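PDB 6WPX: BlEst2 from Bacillus licheniformis, which probably hydrolyses ester bonds as a lipase or esterase of the alpha/beta-hydrolase kind, and is seen here in its propeptide form, whose C-terminal domain has autoinhibitory effects. Local coordinates for residues 221-224 / 225-229; 186-189 / 190-193. All blocks are in the same frame, centred on the assembly; numbering follows the deposited sequence.

Overall arrangement
Both contacts are local, each at one helix end of the single chain, and they do not touch: their centres are 25 Å apart and their nearest atoms about 15 Å. Contact 2 comes first in the chain, at the end of helix 181-191. Contact 1 spans the last turn of helix 218-224 and the turn after it, and is the more buried, about 10 Å from the centre of the chain against about 19 Å. Its side chains meet through apolar and aromatic packing, and it lies against strands 290-297 and 313-320. Contact 2 is partly buried and more polar, built on an arginine-aspartate salt bridge and a threonine hydroxyl beside helix 121-131.

Contact 1: residues 221-224 / 225-229; sequences GVYL and NMFGE
Gly221 O takes the N-H of Asn225 at 2.8 Å, an i to i+4 bond that joins the last turn of helix 218-224 to the turn that follows it. The carboxamide of Asn225 folds back toward the same carbonyl. Its OD1 is an acceptor and cannot bond to that oxygen. Asn230 ND2 donates to Gly221 O and, more weakly, to OD1. Val222 meets the turn lightly through CG1, near Asn225 ND2; it also packs on Thr315 and His317 of strand 313-320.

Tyr223 carries the aromatic part. Its CG stands anti to the backbone N (chi1 -170°), which brings the ring beside the side chains of the next turn. The Met226 chain bends at chi3 (-59°) and lays its methyl CE over one ring face. CE is 3.6 Å from the centre of the Tyr223 ring, a CH-pi contact. Met226 SD stands farther above that face, making a Met-aromatic pair. Tyr223 CE2 also meets Phe227 CE2 at 3.8 Å, in the plane of the phenylalanine ring and at its edge. Tyr223 O accepts Met226 N at 3.2 Å, with the donor well above the carbonyl plane. Leu153 and Leu156 of helix 152-157 and Ile292 of strand 290-297 also pack on Tyr223.

Leu224 sends CD2 to Phe227 CD2 at 4.2 Å. Its carbonyl oxygen accepts two N-H groups, one from i+3 and one from i+4. Phe227 N reaches Leu224 O at 2.8 Å from above the carbonyl plane, and Gly228 N reaches the same oxygen at 3.0 Å within that plane.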
ATOM      1  N   GLY A 221       5.947   5.666   4.660  1.00 14.79           N
ATOM      2  CA  GLY A 221       6.366   5.044   5.913  1.00 14.45           C
ATOM      3  C   GLY A 221       5.628   5.545   7.142  1.00 19.04           C
ATOM      4  O   GLY A 221       5.115   4.746   7.925  1.00 18.28           O
ATOM      5  N   VAL A 222       5.547   6.863   7.319  1.00 16.34           N
ATOM      6  CA  VAL A 222       4.872   7.447   8.489  1.00 15.51           C
ATOM      7  C   VAL A 222       3.357   7.274   8.369  1.00 16.48           C
ATOM      8  O   VAL A 222       2.701   7.112   9.375  1.00 16.96           O
ATOM      9  CB  VAL A 222       5.304   8.906   8.825  1.00 19.75           C
ATOM     10  CG1 VAL A 222       6.819   8.994   9.074  1.00 19.62           C
ATOM     11  CG2 VAL A 222       4.892   9.873   7.742  1.00 19.08           C
ATOM     12  N   TYR A 223       2.816   7.256   7.146  1.00 13.49           N
ATOM     13  CA  TYR A 223       1.394   6.963   6.953  1.00 13.17           C
ATOM     14  C   TYR A 223       1.134   5.518   7.411  1.00 15.33           C
ATOM     15  O   TYR A 223       0.256   5.262   8.224  1.00 14.46           O
ATOM     16  CB  TYR A 223       0.965   7.138   5.489  1.00 12.35           C
ATOM     17  CG  TYR A 223      -0.541   7.064   5.351  1.00 13.48           C
ATOM     18  CD1 TYR A 223      -1.343   8.175   5.614  1.00 15.14           C
ATOM     19  CD2 TYR A 223      -1.170   5.865   5.035  1.00 13.85           C
ATOM     20  CE1 TYR A 223      -2.731   8.088   5.563  1.00 16.43           C
ATOM     21  CE2 TYR A 223      -2.555   5.780   4.933  1.00 14.82           C
ATOM     22  CZ  TYR A 223      -3.330   6.883   5.224  1.00 21.97           C
ATOM     23  OH  TYR A 223      -4.686   6.769   5.123  1.00 21.92           O
ATOM     24  N   LEU A 224       1.918   4.574   6.893  1.00 12.14           N
ATOM     25  CA  LEU A 224       1.724   3.172   7.240  1.00  9.90           C
ATOM     26  C   LEU A 224       2.120   2.845   8.682  1.00 14.82           C
ATOM     27  O   LEU A 224       1.601   1.872   9.228  1.00 15.78           O
ATOM     28  CB  LEU A 224       2.417   2.250   6.234  1.00  8.33           C
ATOM     29  CG  LEU A 224       1.889   2.291   4.815  1.00 13.24           C
ATOM     30  CD1 LEU A 224       2.702   1.386   3.937  1.00 14.38           C
ATOM     31  CD2 LEU A 224       0.397   1.893   4.727  1.00  8.79           C
ATOM     32  N   ASN A 225       2.949   3.696   9.329  1.00 12.56           N
ATOM     33  CA  ASN A 225       3.303   3.557  10.757  1.00 14.36           C
ATOM     34  C   ASN A 225       2.048   3.627  11.629  1.00 18.68           C
ATOM     35  O   ASN A 225       2.067   3.108  12.732  1.00 19.17           O
ATOM     36  CB  ASN A 225       4.265   4.667  11.205  1.00 17.71           C
ATOM     37  CG  ASN A 225       5.702   4.319  10.985  1.00 27.80           C
ATOM     38  OD1 ASN A 225       6.031   3.223  10.553  1.00 21.04           O
ATOM     39  ND2 ASN A 225       6.569   5.261  11.219  1.00 19.85           N
ATOM     40  N   MET A 226       0.959   4.214  11.123  1.00 14.27           N
ATOM     41  CA  MET A 226      -0.301   4.265  11.880  1.00 14.62           C
ATOM     42  C   MET A 226      -0.889   2.864  12.013  1.00 21.28           C
ATOM     43  O   MET A 226      -1.697   2.640  12.901  1.00 22.12           O
ATOM     44  CB  MET A 226      -1.313   5.166  11.180  1.00 14.59           C
ATOM     45  CG  MET A 226      -0.896   6.646  11.157  1.00 16.75           C
ATOM     46  SD  MET A 226      -2.241   7.655  10.534  1.00 19.69           S
ATOM     47  CE  MET A 226      -2.487   6.920   8.843  1.00 16.56           C
ATOM     48  N   PHE A 227      -0.522   1.942  11.091  1.00 18.05           N
ATOM     49  CA  PHE A 227      -1.004   0.559  11.035  1.00 17.56           C
ATOM     50  C   PHE A 227      -0.002  -0.422  11.645  1.00 21.30           C
ATOM     51  O   PHE A 227      -0.426  -1.361  12.302  1.00 22.13           O
ATOM     52  CB  PHE A 227      -1.354   0.164   9.589  1.00 18.73           C
ATOM     53  CG  PHE A 227      -2.370   1.072   8.934  1.00 20.53           C
ATOM     54  CD1 PHE A 227      -3.736   0.840   9.085  1.00 24.62           C
ATOM     55  CD2 PHE A 227      -1.964   2.155   8.161  1.00 21.01           C
ATOM     56  CE1 PHE A 227      -4.677   1.682   8.478  1.00 25.24           C
ATOM     57  CE2 PHE A 227      -2.904   2.997   7.558  1.00 24.00           C
ATOM     58  CZ  PHE A 227      -4.252   2.752   7.713  1.00 22.82           C
ATOM     59  N   GLY A 228       1.301  -0.198  11.427  1.00 16.34           N
ATOM     60  CA  GLY A 228       2.346  -1.046  11.998  1.00 15.72           C
ATOM     61  C   GLY A 228       3.637  -0.982  11.208  1.00 17.53           C
ATOM     62  O   GLY A 228       3.778  -0.139  10.314  1.00 13.92           O
ATOM     63  N   GLU A 229       4.575  -1.899  11.512  1.00 15.45           N
ATOM     64  CA  GLU A 229       5.864  -2.020  10.821  1.00 15.60           C
ATOM     65  C   GLU A 229       5.638  -2.136   9.315  1.00 17.11           C
ATOM     66  O   GLU A 229       4.709  -2.811   8.874  1.00 16.83           O
ATOM     67  CB  GLU A 229       6.658  -3.249  11.342  1.00 18.56           C
ATOM     68  CG  GLU A 229       7.090  -3.153  12.801  1.00 36.36           C
ATOM     69  CD  GLU A 229       7.749  -1.876  13.299  1.00 70.69           C
ATOM     70  OE1 GLU A 229       7.040  -1.104  13.983  1.00 79.04           O
ATOM     71  OE2 GLU A 229       8.953  -1.650  13.033  1.00 66.18           O
TER

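Contact 2: residues 186-189 / 190-193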
ATOM      1  N   SER A 186     -11.213 -10.027  -0.363  1.00 24.17           N
ATOM      2  CA  SER A 186     -12.032 -10.881  -1.217  1.00 25.82           C
ATOM      3  C   SER A 186     -11.105 -11.810  -2.041  1.00 28.83           C
ATOM      4  O   SER A 186     -11.356 -13.008  -2.092  1.00 29.27           O
ATOM      5  CB  SER A 186     -12.887 -10.017  -2.128  1.00 28.39           C
ATOM      6  OG  SER A 186     -13.592 -10.779  -3.091  1.00 31.49           O
ATOM      7  N   PHE A 187     -10.006 -11.274  -2.641  1.00 24.14           N
ATOM      8  CA  PHE A 187      -9.042 -12.094  -3.391  1.00 24.95           C
ATOM      9  C   PHE A 187      -8.483 -13.184  -2.471  1.00 28.14           C
ATOM     10  O   PHE A 187      -8.445 -14.336  -2.874  1.00 28.21           O
ATOM     11  CB  PHE A 187      -7.896 -11.251  -3.998  1.00 25.20           C
ATOM     12  CG  PHE A 187      -6.891 -12.083  -4.774  1.00 26.21           C
ATOM     13  CD1 PHE A 187      -7.148 -12.475  -6.088  1.00 29.20           C
ATOM     14  CD2 PHE A 187      -5.707 -12.514  -4.176  1.00 25.76           C
ATOM     15  CE1 PHE A 187      -6.234 -13.283  -6.787  1.00 29.00           C
ATOM     16  CE2 PHE A 187      -4.805 -13.324  -4.870  1.00 27.84           C
ATOM     17  CZ  PHE A 187      -5.059 -13.686  -6.175  1.00 26.70           C
ATOM     18  N   ARG A 188      -8.114 -12.831  -1.219  1.00 24.15           N
ATOM     19  CA  ARG A 188      -7.626 -13.785  -0.210  1.00 23.89           C
ATOM     20  C   ARG A 188      -8.666 -14.888   0.017  1.00 30.21           C
ATOM     21  O   ARG A 188      -8.328 -16.074  -0.011  1.00 29.91           O
ATOM     22  CB  ARG A 188      -7.317 -13.073   1.130  1.00 19.91           C
ATOM     23  CG  ARG A 188      -6.085 -12.164   1.097  1.00 18.69           C
ATOM     24  CD  ARG A 188      -4.786 -12.848   1.547  1.00 21.32           C
ATOM     25  NE  ARG A 188      -4.495 -14.007   0.707  1.00 21.24           N
ATOM     26  CZ  ARG A 188      -3.953 -13.944  -0.501  1.00 23.95           C
ATOM     27  NH1 ARG A 188      -3.820 -15.039  -1.227  1.00 17.72           N
ATOM     28  NH2 ARG A 188      -3.515 -12.786  -0.984  1.00 20.62           N
ATOM     29  N   ASP A 189      -9.940 -14.495   0.182  1.00 29.48           N
ATOM     30  CA  ASP A 189     -11.038 -15.432   0.401  1.00 31.22           C
ATOM     31  C   ASP A 189     -11.202 -16.470  -0.737  1.00 36.25           C
ATOM     32  O   ASP A 189     -11.454 -17.637  -0.454  1.00 35.30           O
ATOM     33  CB  ASP A 189     -12.343 -14.675   0.653  1.00 34.13           C
ATOM     34  CG  ASP A 189     -13.515 -15.599   0.950  1.00 41.83           C
ATOM     35  OD1 ASP A 189     -13.622 -16.069   2.102  1.00 43.09           O
ATOM     36  OD2 ASP A 189     -14.284 -15.903   0.011  1.00 45.72           O
ATOM     37  N   GLN A 190     -11.052 -16.034  -2.004  1.00 34.14           N
ATOM     38  CA  GLN A 190     -11.172 -16.850  -3.225  1.00 34.99           C
ATOM     39  C   GLN A 190      -9.922 -17.658  -3.549  1.00 37.08           C
ATOM     40  O   GLN A 190      -9.956 -18.518  -4.430  1.00 38.70           O
ATOM     41  CB  GLN A 190     -11.417 -15.926  -4.430  1.00 36.62           C
ATOM     42  CG  GLN A 190     -12.728 -15.129  -4.424  1.00 50.41           C
ATOM     43  CD  GLN A 190     -12.897 -14.450  -5.759  1.00 76.32           C
ATOM     44  OE1 GLN A 190     -12.048 -13.657  -6.196  1.00 72.79           O
ATOM     45  NE2 GLN A 190     -13.959 -14.804  -6.472  1.00 71.25           N
ATOM     46  N   THR A 191      -8.798 -17.336  -2.908  1.00 30.91           N
ATOM     47  CA  THR A 191      -7.511 -17.940  -3.218  1.00 28.26           C
ATOM     48  C   THR A 191      -6.998 -18.931  -2.169  1.00 31.97           C
ATOM     49  O   THR A 191      -6.526 -20.010  -2.522  1.00 30.69           O
ATOM     50  CB  THR A 191      -6.496 -16.792  -3.473  1.00 31.39           C
ATOM     51  OG1 THR A 191      -7.022 -15.929  -4.482  1.00 29.35           O
ATOM     52  CG2 THR A 191      -5.107 -17.274  -3.896  1.00 25.15           C
ATOM     53  N   ASP A 192      -7.046 -18.545  -0.897  1.00 29.13           N
ATOM     54  CA  ASP A 192      -6.415 -19.271   0.198  1.00 29.12           C
ATOM     55  C   ASP A 192      -6.960 -20.678   0.465  1.00 36.97           C
ATOM     56  O   ASP A 192      -6.197 -21.506   0.959  1.00 37.06           O
ATOM     57  CB  ASP A 192      -6.408 -18.414   1.472  1.00 30.01           C
ATOM     58  CG  ASP A 192      -5.514 -17.178   1.340  1.00 31.98           C
ATOM     59  OD1 ASP A 192      -4.689 -17.133   0.389  1.00 30.45           O
ATOM     60  OD2 ASP A 192      -5.657 -16.257   2.164  1.00 33.80           O
ATOM     61  N   ASN A 193      -8.206 -20.975   0.070  1.00 36.34           N
ATOM     62  CA  ASN A 193      -8.800 -22.295   0.236  1.00 38.22           C
ATOM     63  C   ASN A 193      -9.123 -22.963  -1.109  1.00 42.43           C
ATOM     64  O   ASN A 193      -9.851 -23.960  -1.144  1.00 45.21           O
ATOM     65  CB  ASN A 193     -10.035 -22.222   1.152  1.00 41.45           C
ATOM     66  CG  ASN A 193      -9.674 -22.004   2.598  1.00 60.16           C
ATOM     67  OD1 ASN A 193      -8.931 -22.788   3.214  1.00 51.10           O
ATOM     68  ND2 ASN A 193     -10.177 -20.919   3.163  1.00 49.43           N
TER
HETATM   69  O   HOH W   1     -10.380 -19.958  -1.323  1.00 33.31           O
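Arg188 and Asp192 are joined by a side-on salt bridge one turn apart, near the C-terminal end of helix 181-191. Arg188 NE donates to Asp192 OD2 at 2.9 Å, and Arg188 NH1 donates to Asp192 OD1 at 2.8 Å. Both carboxylate oxygens are met on their syn sides and lie almost in the guanidinium plane. The two flat groups are turned only 22° apart. Bends at chi2 (-93°) and chi3 (59°) bring the arginine chain round toward Asp192, one turn on, and present its NE/NH1 edge.

Beside the pair, Thr191 turns its hydroxyl to the preceding turn. OG1 donates to Phe187 O at 2.7 Å. Thr191 OG1 also sits 3.3 Å above the plane of the Phe187 ring, over its centre. Thr191 CG2 comes within 3.7 Å of Arg188 NH1.

Arg188 O accepts two N-H groups: Asp192 N, at 2.9 Å, and Thr191 N, which comes from above the carbonyl plane. A water bridges the backbone beyond them, donating to Asp189 O and accepting from Asn193 N.

A second shell fixes the charged pair. Arg188 NH1 also bonds Gln126 OE1, and NH2 bonds His148 O. Asp192 OD1 is bonded to Tyr243 OH, so the bridge is tied to three other parts of the chain. His131 NE2 bonds Thr191 OG1. Helix 121-131 covers one flank, where Ile123 and Gln126 touch Phe187 and Ile130 touches Thr191, while Phe480 of strand 479-480 packs on Ser186 and Asp189.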